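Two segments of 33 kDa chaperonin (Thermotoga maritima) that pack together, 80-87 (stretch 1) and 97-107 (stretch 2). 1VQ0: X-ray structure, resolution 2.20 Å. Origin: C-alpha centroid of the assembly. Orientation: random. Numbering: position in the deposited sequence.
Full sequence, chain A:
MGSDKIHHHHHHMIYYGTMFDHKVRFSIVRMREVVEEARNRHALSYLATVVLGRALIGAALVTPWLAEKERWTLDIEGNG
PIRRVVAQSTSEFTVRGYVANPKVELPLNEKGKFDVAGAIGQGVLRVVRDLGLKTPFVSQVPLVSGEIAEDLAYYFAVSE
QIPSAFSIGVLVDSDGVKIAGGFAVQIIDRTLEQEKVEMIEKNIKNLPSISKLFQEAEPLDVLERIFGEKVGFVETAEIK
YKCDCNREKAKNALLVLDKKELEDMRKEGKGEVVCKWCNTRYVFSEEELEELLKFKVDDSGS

Stretch 1, residues 80-87: GPIRRVVA
Stretch 2 97-107: GYVANPKVELP

Residues 84-87 and 97-99 form neighbouring antiparallel strands, their axes 4.8 Å apart at closest approach and 177° between directions. Val-85 pairs with Val-99 (CA-CA 4.6 Å) and Ala-87 with Gly-97 (CA-CA 4.2 Å) as non-hydrogen-bonded pairs; between them, Val-86 and Tyr-98 form the hydrogen-bonded pair, CA-CA 5.5 Å. Phi/psi is near -130/123 at Val-85 to Ala-87 and more fully extended at Gly-97 (-180/167) and Tyr-98 (-166/163). An ideal CB on Gly-97 would clash with Val-86 O, 2.9 Å away; without one, the CA atoms of Gly-97 and Ala-87 approach to 4.2 Å.

Backbone hydrogen bonds fix this register. Val-86 N donates to Tyr-98 O and Tyr-98 N to Val-86 O, both at 3.0 Å, and Ala-100 N reaches Arg-84 O at 2.9 Å. Arg-84 O also receives a CA-H contact from Val-99 CA at 3.2 Å.

Beyond the strands, two type I turns, Gly-80 to Arg-83 and Asn-101 to Val-104, are tied together by Asn-101 (chi1 t, chi2 15°). Its ND2 donates to Pro-81 O at 3.0 Å, nearly linearly (166°), whereas Asn-101 N makes only a weak bond to Ile-82 O, 3.4 Å. Arg-83 has a positive phi (phi/psi 78/-52), and Arg-84 N, the next residue, donates to Ile-82 O at 2.9 Å across it.

Val-86 (chi1 t) and Tyr-98 (chi1 p, chi2 -90°) pack on one face of the sheet, Val-86 CB 4.0 Å from the centroid of the Tyr-98 ring, over its face, and Val-86 CG2 3.7 Å from Tyr-98 CZ. On the other, a continuous run of apolar contacts leads from Val-85 (t) through Val-99 (m), Ile-82 and Val-104 to Pro-81: Val-85 CG1 to Val-99 CG1 4.3 Å, Ile-82 CD1 to Val-99 CG1 3.7 Å and to Val-104 CG1 3.8 Å, Pro-81 CG to Val-104 CG2 3.8 Å.

Finally, the methyl of Ala-100 packs over one face of the charged Arg-83 guanidinium (chi1-chi3 m, t, m), Ala-100 CB 3.8 Å from Arg-83 NH2.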

# COMPACT_ATOMS: atom_id res chain seq x y z
N GLY A 80 -17.31 10.43 2.31
CA GLY A 80 -18.64 10.64 1.81
C GLY A 80 -19.58 9.54 2.26
O GLY A 80 -19.14 8.57 2.84
N PRO A 81 -20.88 9.70 1.97
CA PRO A 81 -21.93 8.84 2.53
C PRO A 81 -21.97 7.42 1.95
O PRO A 81 -22.59 6.55 2.57
CB PRO A 81 -23.22 9.64 2.27
CG PRO A 81 -22.95 10.47 1.04
CD PRO A 81 -21.45 10.81 1.18
N ILE A 82 -21.32 7.19 0.78
CA ILE A 82 -21.11 5.81 0.32
C ILE A 82 -20.03 4.99 1.08
O ILE A 82 -20.13 3.77 1.13
CB ILE A 82 -20.92 5.69 -1.21
CG1 ILE A 82 -21.52 4.36 -1.71
CG2 ILE A 82 -19.45 5.86 -1.60
CD1 ILE A 82 -21.68 4.21 -3.29
N ARG A 83 -19.01 5.69 1.61
CA ARG A 83 -17.99 5.20 2.54
C ARG A 83 -16.89 4.37 1.92
O ARG A 83 -15.69 4.62 2.13
CB ARG A 83 -18.61 4.46 3.73
CG ARG A 83 -19.68 5.24 4.48
CD ARG A 83 -19.95 4.80 5.96
NE ARG A 83 -20.10 3.35 6.21
CZ ARG A 83 -21.21 2.62 6.01
NH1 ARG A 83 -22.33 3.15 5.48
NH2 ARG A 83 -21.18 1.32 6.30
N ARG A 84 -17.29 3.36 1.15
CA ARG A 84 -16.36 2.42 0.55
C ARG A 84 -16.91 1.82 -0.75
O ARG A 84 -18.09 1.50 -0.84
CB ARG A 84 -16.03 1.26 1.50
CG ARG A 84 -14.61 0.74 1.25
CD ARG A 84 -14.13 -0.11 2.32
NE ARG A 84 -12.72 -0.52 2.20
CZ ARG A 84 -12.07 -1.18 3.17
NH1 ARG A 84 -12.67 -1.51 4.29
NH2 ARG A 84 -10.82 -1.54 3.04
N VAL A 85 -16.01 1.71 -1.73
CA VAL A 85 -16.28 1.13 -3.03
C VAL A 85 -15.17 0.16 -3.38
O VAL A 85 -13.99 0.55 -3.46
CB VAL A 85 -16.32 2.22 -4.12
CG1 VAL A 85 -16.80 1.64 -5.41
CG2 VAL A 85 -17.20 3.34 -3.72
N VAL A 86 -15.55 -1.10 -3.63
CA VAL A 86 -14.62 -2.20 -3.85
C VAL A 86 -14.98 -2.96 -5.14
O VAL A 86 -16.13 -3.40 -5.33
CB VAL A 86 -14.63 -3.20 -2.64
CG1 VAL A 86 -13.65 -4.31 -2.85
CG2 VAL A 86 -14.27 -2.52 -1.38
N ALA A 87 -14.05 -3.05 -6.06
CA ALA A 87 -14.28 -3.81 -7.27
C ALA A 87 -13.12 -4.69 -7.56
O ALA A 87 -11.99 -4.21 -7.62
CB ALA A 87 -14.59 -2.91 -8.43
N GLY A 97 -18.00 -7.06 -6.88
CA GLY A 97 -17.91 -5.75 -6.24
C GLY A 97 -19.04 -5.44 -5.29
O GLY A 97 -20.04 -6.15 -5.26
N TYR A 98 -18.87 -4.39 -4.50
CA TYR A 98 -19.84 -3.97 -3.48
C TYR A 98 -19.51 -2.54 -2.99
O TYR A 98 -18.38 -2.04 -3.20
CB TYR A 98 -19.88 -4.95 -2.32
CG TYR A 98 -18.60 -5.02 -1.44
CD1 TYR A 98 -17.59 -5.91 -1.74
CD2 TYR A 98 -18.46 -4.23 -0.29
CE1 TYR A 98 -16.42 -5.98 -0.94
CE2 TYR A 98 -17.30 -4.29 0.52
CZ TYR A 98 -16.27 -5.17 0.16
OH TYR A 98 -15.14 -5.29 0.95
N VAL A 99 -20.49 -1.91 -2.35
CA VAL A 99 -20.30 -0.61 -1.72
C VAL A 99 -20.76 -0.74 -0.30
O VAL A 99 -21.57 -1.62 -0.00
CB VAL A 99 -21.06 0.53 -2.38
CG1 VAL A 99 -20.64 0.73 -3.79
CG2 VAL A 99 -22.58 0.33 -2.32
N ALA A 100 -20.24 0.11 0.58
CA ALA A 100 -20.61 0.03 1.99
C ALA A 100 -22.06 0.46 2.22
O ALA A 100 -22.75 -0.14 3.05
CB ALA A 100 -19.65 0.84 2.86
N ASN A 101 -22.53 1.42 1.40
CA ASN A 101 -23.86 1.97 1.50
C ASN A 101 -24.64 1.89 0.20
O ASN A 101 -24.68 2.85 -0.54
CB ASN A 101 -23.84 3.42 2.06
CG ASN A 101 -25.27 4.05 2.18
OD1 ASN A 101 -26.29 3.35 2.13
ND2 ASN A 101 -25.32 5.39 2.34
N PRO A 102 -25.25 0.74 -0.07
CA PRO A 102 -25.96 0.50 -1.32
C PRO A 102 -27.16 1.41 -1.59
O PRO A 102 -27.59 1.50 -2.73
CB PRO A 102 -26.45 -0.98 -1.20
CG PRO A 102 -26.23 -1.43 0.17
CD PRO A 102 -25.28 -0.44 0.82
N LYS A 103 -27.72 2.04 -0.56
CA LYS A 103 -28.93 2.88 -0.67
C LYS A 103 -28.60 4.39 -0.73
O LYS A 103 -29.49 5.22 -0.66
CB LYS A 103 -29.86 2.62 0.52
CG LYS A 103 -30.66 1.34 0.47
CD LYS A 103 -30.36 0.38 -0.69
CE LYS A 103 -31.30 -0.87 -0.71
NZ LYS A 103 -32.48 -0.65 -1.57
N VAL A 104 -27.32 4.74 -0.83
CA VAL A 104 -26.91 6.13 -0.79
C VAL A 104 -27.64 6.96 -1.88
O VAL A 104 -27.79 6.51 -3.03
CB VAL A 104 -25.37 6.25 -0.99
CG1 VAL A 104 -24.97 5.81 -2.38
CG2 VAL A 104 -24.92 7.69 -0.72
N GLU A 105 -28.08 8.15 -1.48
CA GLU A 105 -28.66 9.15 -2.36
C GLU A 105 -28.05 10.51 -2.06
O GLU A 105 -27.73 10.81 -0.93
CB GLU A 105 -30.15 9.29 -2.12
CG GLU A 105 -31.00 8.07 -2.42
CD GLU A 105 -32.50 8.32 -2.06
OE1 GLU A 105 -32.88 9.41 -1.52
OE2 GLU A 105 -33.30 7.41 -2.30
N LEU A 106 -27.97 11.35 -3.07
CA LEU A 106 -27.47 12.73 -2.94
C LEU A 106 -28.15 13.54 -4.05
O LEU A 106 -28.61 12.94 -5.04
CB LEU A 106 -25.95 12.73 -3.23
CG LEU A 106 -24.97 12.39 -2.11
CD1 LEU A 106 -23.55 12.54 -2.61
CD2 LEU A 106 -25.23 13.32 -0.97
N PRO A 107 -28.21 14.87 -3.93
CA PRO A 107 -28.62 15.70 -5.05
C PRO A 107 -27.68 15.48 -6.24
O PRO A 107 -26.52 15.05 -6.07
CB PRO A 107 -28.43 17.12 -4.51
CG PRO A 107 -28.61 16.96 -2.95
CD PRO A 107 -27.88 15.68 -2.74